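Local coordinates for protein insulinase family protease (Yersinia pestis, PDB 3GO9) that belongs to the insulinase (M16) protease family but lacks the intact zinc-binding HxxEH motif of active members, so its peptidase activity is uncertain, at residues A[24-29]-A[215-220]; A[42-47]-A[389-394]; A[50-55]-A[126-131]. One frame throughout, in Å; residues are numbered along the deposited sequence.

Contact 1: residues A[24-29]-A[215-220]; sequences PAWQQG and YVVGNV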
# COMPACT_ATOMS: atom_id res chain seq x y z
N PRO A 24 1.96 16.15 14.15
CA PRO A 24 0.99 16.41 15.20
C PRO A 24 -0.39 16.76 14.63
O PRO A 24 -1.36 16.74 15.37
CB PRO A 24 1.61 17.61 15.96
CG PRO A 24 2.37 18.31 14.97
CD PRO A 24 2.96 17.25 14.06
N ALA A 25 -0.48 16.99 13.32
CA ALA A 25 -1.78 17.19 12.70
C ALA A 25 -2.69 15.96 12.86
O ALA A 25 -3.94 16.11 12.87
CB ALA A 25 -1.61 17.51 11.26
N TRP A 26 -2.11 14.77 12.98
CA TRP A 26 -2.85 13.53 13.21
C TRP A 26 -3.07 13.33 14.69
O TRP A 26 -2.12 12.86 15.38
CB TRP A 26 -2.16 12.32 12.60
CG TRP A 26 -2.43 12.14 11.16
CD1 TRP A 26 -1.68 12.54 10.13
CD2 TRP A 26 -3.56 11.50 10.62
NE1 TRP A 26 -2.25 12.18 8.96
CE2 TRP A 26 -3.44 11.55 9.22
CE3 TRP A 26 -4.69 10.91 11.19
CZ2 TRP A 26 -4.37 11.01 8.39
CZ3 TRP A 26 -5.62 10.34 10.36
CH2 TRP A 26 -5.45 10.40 8.95
N GLN A 27 -4.29 13.69 15.16
CA GLN A 27 -4.75 13.53 16.52
C GLN A 27 -5.04 12.08 16.75
O GLN A 27 -5.64 11.41 15.92
CB GLN A 27 -6.02 14.31 16.79
CG GLN A 27 -5.98 15.79 16.34
CD GLN A 27 -7.28 16.50 16.49
OE1 GLN A 27 -7.73 17.20 15.57
NE2 GLN A 27 -7.93 16.33 17.65
N GLN A 28 -4.62 11.57 17.89
CA GLN A 28 -4.86 10.14 18.15
C GLN A 28 -5.38 9.91 19.54
O GLN A 28 -5.13 10.67 20.47
CB GLN A 28 -3.58 9.39 17.99
CG GLN A 28 -2.88 9.66 16.63
CD GLN A 28 -1.63 8.89 16.48
OE1 GLN A 28 -1.58 7.91 15.75
NE2 GLN A 28 -0.58 9.33 17.16
N GLY A 29 -6.17 8.87 19.70
CA GLY A 29 -6.62 8.49 21.02
C GLY A 29 -6.88 7.00 21.10
O GLY A 29 -6.85 6.28 20.07
N TYR A 215 -9.90 5.65 11.37
CA TYR A 215 -9.26 6.85 10.87
C TYR A 215 -10.32 7.73 10.23
O TYR A 215 -11.22 7.25 9.57
CB TYR A 215 -8.23 6.53 9.75
CG TYR A 215 -7.14 5.56 10.12
CD1 TYR A 215 -5.85 6.03 10.41
CD2 TYR A 215 -7.37 4.22 10.12
CE1 TYR A 215 -4.83 5.13 10.77
CE2 TYR A 215 -6.39 3.34 10.49
CZ TYR A 215 -5.11 3.82 10.79
OH TYR A 215 -4.09 2.91 11.12
N VAL A 216 -10.19 9.06 10.42
CA VAL A 216 -11.11 10.01 9.86
C VAL A 216 -10.26 11.16 9.30
O VAL A 216 -9.41 11.73 10.04
CB VAL A 216 -12.08 10.58 10.90
CG1 VAL A 216 -13.03 11.66 10.30
CG2 VAL A 216 -12.89 9.45 11.57
N VAL A 217 -10.56 11.54 8.07
CA VAL A 217 -9.95 12.73 7.47
C VAL A 217 -11.04 13.63 6.91
O VAL A 217 -11.87 13.16 6.10
CB VAL A 217 -9.06 12.35 6.29
CG1 VAL A 217 -8.50 13.60 5.55
CG2 VAL A 217 -7.88 11.45 6.80
N GLY A 218 -10.99 14.90 7.28
CA GLY A 218 -11.95 15.83 6.71
C GLY A 218 -12.15 17.05 7.52
O GLY A 218 -11.54 17.23 8.58
N ASN A 219 -12.98 17.96 7.02
CA ASN A 219 -13.20 19.22 7.71
C ASN A 219 -14.27 18.97 8.73
O ASN A 219 -15.43 19.33 8.54
CB ASN A 219 -13.62 20.32 6.74
CG ASN A 219 -13.81 21.66 7.47
OD1 ASN A 219 -13.12 21.95 8.44
ND2 ASN A 219 -14.69 22.52 6.93
N VAL A 220 -13.89 18.28 9.79
CA VAL A 220 -14.81 17.91 10.80
C VAL A 220 -14.56 18.73 12.07
O VAL A 220 -13.55 19.39 12.18
CB VAL A 220 -14.70 16.41 11.12
CG1 VAL A 220 -14.88 15.61 9.85
CG2 VAL A 220 -13.39 16.10 11.65
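W26 on edge strand 26-30 and V217 on strand 212-218 belong to the same seven-stranded mixed sheet, yet they are not in neighbouring strands: strand 36-41 runs between the two. The short strand segments run roughly antiparallel (150° between their N-to-C directions) and come no nearer than 9.2 Å between axes, and the W26 side chain bridges the gap. The indole does this with the far corner of its six-membered ring. CH2 of W26 rests 3.4 Å from CG2 of V217, a close approach made obliquely to the ring, and the neighbouring carbon CZ3 of W26 sits 4.0 Å from the carbonyl O of V216. Having passed over one strand of the sheet, the ring also brings CZ3 within 4.3 Å of CD1 of Y215, meeting the tyrosine at its edge and near its plane. V217 keeps CG1 opposite its backbone N (chi1 175°), which leaves CG2 beside the N as the methyl offered to the tryptophan. All of this lies on the sheet face backed by helix 388-401. R395 of that helix makes a cation-pi contact with the W26 indole, selenomethionine M392 packs on both Y215 and V217, and the Y215 hydroxyl is hydrogen-bonded to Q399. V216 turns to the other face instead, where its side chain touches I225 of helix 222-233.

Contact 2: residues A[42-47]-A[389-394]; sequences TPQRPS and DILMSQ. With ZN (zinc ion), chain B.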
# COMPACT_ATOMS: atom_id res chain seq x y z
N THR A 42 -9.10 18.84 8.28
CA THR A 42 -8.59 19.46 7.05
C THR A 42 -9.36 20.75 6.75
O THR A 42 -10.18 20.81 5.82
CB THR A 42 -8.69 18.48 5.87
OG1 THR A 42 -10.06 18.12 5.65
CG2 THR A 42 -7.82 17.24 6.15
N PRO A 43 -9.06 21.79 7.50
CA PRO A 43 -9.75 23.04 7.19
C PRO A 43 -9.30 23.62 5.84
O PRO A 43 -9.99 24.49 5.33
CB PRO A 43 -9.31 23.96 8.36
CG PRO A 43 -8.07 23.37 8.86
CD PRO A 43 -8.23 21.90 8.70
N GLN A 44 -8.15 23.20 5.32
CA GLN A 44 -7.72 23.57 3.96
C GLN A 44 -8.54 22.87 2.87
O GLN A 44 -8.44 23.23 1.68
CB GLN A 44 -6.23 23.27 3.76
CG GLN A 44 -5.81 21.81 3.50
CD GLN A 44 -5.87 20.89 4.71
OE1 GLN A 44 -6.17 21.33 5.86
NE2 GLN A 44 -5.55 19.59 4.48
N ARG A 45 -9.30 21.84 3.24
CA ARG A 45 -10.21 21.16 2.30
C ARG A 45 -11.65 21.29 2.83
O ARG A 45 -12.27 20.30 3.18
CB ARG A 45 -9.80 19.68 2.16
CG ARG A 45 -8.36 19.37 1.68
CD ARG A 45 -8.12 19.86 0.31
NE ARG A 45 -8.91 19.11 -0.68
CZ ARG A 45 -8.83 19.32 -1.99
NH1 ARG A 45 -8.03 20.28 -2.49
NH2 ARG A 45 -9.57 18.59 -2.82
N PRO A 46 -12.18 22.53 2.90
CA PRO A 46 -13.34 22.74 3.70
C PRO A 46 -14.60 22.09 3.15
O PRO A 46 -15.48 21.78 3.93
CB PRO A 46 -13.47 24.27 3.74
CG PRO A 46 -12.83 24.70 2.49
CD PRO A 46 -11.65 23.80 2.39
N SER A 47 -14.63 21.85 1.82
CA SER A 47 -15.78 21.32 1.12
C SER A 47 -15.61 19.87 0.62
O SER A 47 -16.53 19.31 -0.00
CB SER A 47 -16.14 22.24 -0.06
OG SER A 47 -15.16 22.20 -1.07
N ASP A 389 -9.23 11.85 0.22
CA ASP A 389 -8.94 10.42 0.03
C ASP A 389 -7.47 10.06 -0.19
O ASP A 389 -7.01 8.96 0.18
CB ASP A 389 -9.82 9.79 -1.03
CG ASP A 389 -9.35 10.08 -2.45
OD1 ASP A 389 -8.42 9.42 -2.91
OD2 ASP A 389 -9.92 10.97 -3.07
N ILE A 390 -6.70 10.99 -0.76
CA ILE A 390 -5.28 10.82 -0.93
C ILE A 390 -4.54 10.98 0.40
O ILE A 390 -3.62 10.16 0.72
CB ILE A 390 -4.69 11.74 -2.04
CG1 ILE A 390 -5.33 11.36 -3.39
CG2 ILE A 390 -3.13 11.61 -2.08
CD1 ILE A 390 -5.06 12.38 -4.51
N LEU A 391 -4.93 11.99 1.19
CA LEU A 391 -4.42 12.11 2.54
C LEU A 391 -4.64 10.80 3.30
O LEU A 391 -3.77 10.35 4.07
CB LEU A 391 -5.08 13.29 3.28
CG LEU A 391 -4.85 14.67 2.71
CD1 LEU A 391 -5.70 15.76 3.48
CD2 LEU A 391 -3.36 15.05 2.71
N MSE A 392 -5.84 10.24 3.14
CA MSE A 392 -6.19 9.00 3.85
C MSE A 392 -5.33 7.84 3.38
O MSE A 392 -4.79 7.11 4.22
CB MSE A 392 -7.67 8.66 3.73
CG MSE A 392 -8.01 7.35 4.36
SE MSE A 392 -7.80 7.43 6.34
CE MSE A 392 -9.48 8.31 6.72
N SER A 393 -5.23 7.63 2.05
CA SER A 393 -4.47 6.49 1.57
C SER A 393 -3.01 6.59 1.94
O SER A 393 -2.35 5.59 2.21
CB SER A 393 -4.69 6.22 0.09
OG SER A 393 -4.38 7.36 -0.65
N GLN A 394 -2.47 7.81 1.94
CA GLN A 394 -1.09 8.02 2.36
C GLN A 394 -0.89 7.62 3.81
O GLN A 394 0.10 6.94 4.13
CB GLN A 394 -0.67 9.48 2.15
CG GLN A 394 -0.45 9.84 0.70
CD GLN A 394 0.11 11.22 0.45
OE1 GLN A 394 0.42 11.98 1.38
NE2 GLN A 394 0.19 11.58 -0.84
ZN ZN B . -12.02 12.16 -3.02
O HOH W 1 -12.35 12.17 -0.70
O HOH W 2 -13.40 14.16 -2.98
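T42 opens a type I beta turn closed by the bond from R45 N to T42 O (2.9 Å), and its CA is the nearest to the facing helix, 9.6 Å from the CA of L391. That helix, 388-401, is regular through this region, with S393 N bonded to D389 O. Loop and helix therefore meet through side chains. One methyl does most of the work: CD1 of L391 comes 3.7 Å from CG2 of T42, the two groups pointing at each other tip to tip. T42 holds OG1 in the crowded position between its N and carbonyl carbon (chi1 61°), and this leaves CG2 aimed at the leucine. The same CD1 of L391 lies 4.0 Å from NE2 of Q44, whose chain bends at chi2 so that glutamine and leucine approach each other from opposite directions. Y383 of helix 379-384 touches both Q44 and L391, and V217 packs on both T42 and L391, so the leucine tip is bordered by sheet as well as loop. Two residues before L391, D389 faces another way and binds a zinc ion through OD2 at 2.4 Å. Two waters also sit 2.4 Å from the zinc, and D99, E101 and D387 complete the protein ligands; OD1 of D389 is held in a salt bridge with R102. On the turn, NE of R45 forms a salt bridge with D48 and NH1 a hydrogen bond with O of A384. The helix thus meets the 42-47 turn by van der Waals packing of one leucine methyl against a threonine methyl and an amide nitrogen, while D389 is committed to the zinc and R102; dispersion and burial, rather than any directed polar bond, join the segments.

Contact 3: residues A[50-55]-A[126-131]; sequences IELRLI and DLLKDA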
# COMPACT_ATOMS: atom_id res chain seq x y z
N ILE A 50 -15.73 13.57 3.51
CA ILE A 50 -15.19 13.11 4.80
C ILE A 50 -14.91 11.67 4.60
O ILE A 50 -15.83 10.89 4.31
CB ILE A 50 -16.18 13.32 5.92
CG1 ILE A 50 -16.66 14.76 6.00
CG2 ILE A 50 -15.65 12.82 7.29
CD1 ILE A 50 -15.58 15.76 5.97
N GLU A 51 -13.65 11.26 4.85
CA GLU A 51 -13.23 9.87 4.66
C GLU A 51 -13.08 9.14 5.98
O GLU A 51 -12.41 9.63 6.87
CB GLU A 51 -11.92 9.79 3.88
CG GLU A 51 -11.97 10.44 2.50
CD GLU A 51 -12.87 9.69 1.53
OE1 GLU A 51 -12.91 8.44 1.62
OE2 GLU A 51 -13.51 10.33 0.65
N LEU A 52 -13.71 7.97 6.10
CA LEU A 52 -13.62 7.13 7.27
C LEU A 52 -13.06 5.77 6.88
O LEU A 52 -13.48 5.15 5.88
CB LEU A 52 -15.00 6.97 7.94
CG LEU A 52 -15.68 8.22 8.48
CD1 LEU A 52 -16.52 8.83 7.41
CD2 LEU A 52 -16.60 7.81 9.61
N ARG A 53 -12.16 5.23 7.70
CA ARG A 53 -11.62 3.91 7.45
C ARG A 53 -11.60 3.18 8.79
O ARG A 53 -11.11 3.73 9.79
CB ARG A 53 -10.19 3.98 6.86
CG ARG A 53 -10.14 4.74 5.59
CD ARG A 53 -10.67 3.99 4.39
NE ARG A 53 -10.37 4.82 3.22
CZ ARG A 53 -11.12 5.84 2.81
NH1 ARG A 53 -12.28 6.12 3.35
NH2 ARG A 53 -10.69 6.65 1.86
N LEU A 54 -12.10 1.95 8.82
CA LEU A 54 -11.97 1.13 10.00
C LEU A 54 -11.13 -0.03 9.59
O LEU A 54 -11.55 -0.83 8.73
CB LEU A 54 -13.33 0.65 10.55
CG LEU A 54 -13.27 -0.29 11.77
CD1 LEU A 54 -12.81 0.51 13.04
CD2 LEU A 54 -14.65 -0.90 12.01
N ILE A 55 -9.95 -0.13 10.18
CA ILE A 55 -9.11 -1.33 10.00
C ILE A 55 -9.30 -2.26 11.17
O ILE A 55 -9.22 -1.86 12.35
CB ILE A 55 -7.58 -1.01 9.84
CG1 ILE A 55 -7.31 -0.22 8.60
CG2 ILE A 55 -6.76 -2.38 9.77
CD1 ILE A 55 -5.81 0.28 8.51
N ASP A 126 -25.78 14.23 9.62
CA ASP A 126 -26.63 13.08 9.68
C ASP A 126 -25.93 11.87 9.14
O ASP A 126 -26.02 10.80 9.75
CB ASP A 126 -27.96 13.28 8.95
CG ASP A 126 -27.83 13.78 7.53
OD1 ASP A 126 -26.89 14.49 7.12
OD2 ASP A 126 -28.81 13.51 6.80
N LEU A 127 -25.24 12.03 8.02
CA LEU A 127 -24.58 10.88 7.40
C LEU A 127 -23.33 10.46 8.20
O LEU A 127 -23.00 9.28 8.27
CB LEU A 127 -24.21 11.13 5.93
CG LEU A 127 -25.42 11.19 5.02
CD1 LEU A 127 -24.92 11.65 3.65
CD2 LEU A 127 -26.12 9.80 4.96
N LEU A 128 -22.67 11.41 8.85
CA LEU A 128 -21.58 11.06 9.75
C LEU A 128 -22.10 10.20 10.89
O LEU A 128 -21.49 9.18 11.21
CB LEU A 128 -20.85 12.31 10.24
CG LEU A 128 -19.78 12.07 11.28
CD1 LEU A 128 -18.62 11.25 10.74
CD2 LEU A 128 -19.27 13.43 11.73
N LYS A 129 -23.22 10.60 11.50
CA LYS A 129 -23.84 9.78 12.53
C LYS A 129 -24.17 8.38 12.00
O LYS A 129 -23.89 7.40 12.66
CB LYS A 129 -25.11 10.45 13.08
CG LYS A 129 -25.91 9.59 14.03
CD LYS A 129 -26.96 10.39 14.81
CE LYS A 129 -28.07 9.46 15.43
NZ LYS A 129 -29.46 10.03 15.31
N ASP A 130 -24.76 8.31 10.82
CA ASP A 130 -25.14 7.02 10.21
C ASP A 130 -23.90 6.19 9.95
O ASP A 130 -23.90 4.97 10.19
CB ASP A 130 -25.91 7.18 8.92
CG ASP A 130 -27.29 7.79 9.13
OD1 ASP A 130 -27.76 7.80 10.28
OD2 ASP A 130 -27.88 8.24 8.11
N ALA A 131 -22.85 6.82 9.43
CA ALA A 131 -21.62 6.09 9.16
C ALA A 131 -21.04 5.46 10.44
O ALA A 131 -20.63 4.31 10.47
CB ALA A 131 -20.57 6.97 8.50
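L52 on strand 50-56 packs against L128 and A131 of helix 125-140, a helix-on-sheet contact in which the helix packs on one face of the seven-stranded sheet. The close part is small and wholly apolar. CD2 of L52 stands 4.1 Å from CD1 of L128 and 4.2 Å from CB of A131, fitting beside both, with the two leucine side chains crossing at about a right angle. L128 places its CG opposite the backbone N (chi1 175°), which carries its end toward the strand although the residue itself is not aimed straight at it. A131 is short, and it is here that helix and strand backbones draw nearest, with CA of L52 8.3 Å from CA of A131. L132 and L135 further along the helix continue the packing on L52. The outer side of the same helix is polar and solvent-facing: K129 and D126 are exposed, and D126 forms a salt bridge with R124 rather than with anything on the strand. The opposite face of strand 50-56 is different again, buried but charged, against helix 388-401. There R53 forms a salt bridge with E51, both end nitrogens donating to the single oxygen OE1, NH2 at 2.9 Å and NH1 at 3.0 Å. NH1 approaches on the anti lone pair, whereas NH2 comes from 37° above the carboxylate plane; OE2 of E51 is hydrogen-bonded to OG of S119. The guanidinium is further fixed by NH1 of R53, which donates to O of L52 at 3.0 Å from 66° above the carbonyl plane.

Overall arrangement
All three contacts are buried and converge on the seven-stranded sheet, but on different faces. Contacts 1 and 2 share the side covered by helix 388-401, while contact 3 fills the other side beneath helix 125-140. Strands 212-218 and 50-56 are neighbours, so contacts 1 and 3 are stitched by backbone hydrogen bonds such as E51 N to V217 O; contact 2 joins contact 1 by a hydrogen bond from T42 N to G218 O. Selenomethionine M392 touches residues of both other contacts. An aromatic ring spans strands in contact 1, one leucine methyl serves contact 2, whose helix also supplies D389 to a zinc, and contact 3 is purely aliphatic across its interface, with solvent beyond its helix.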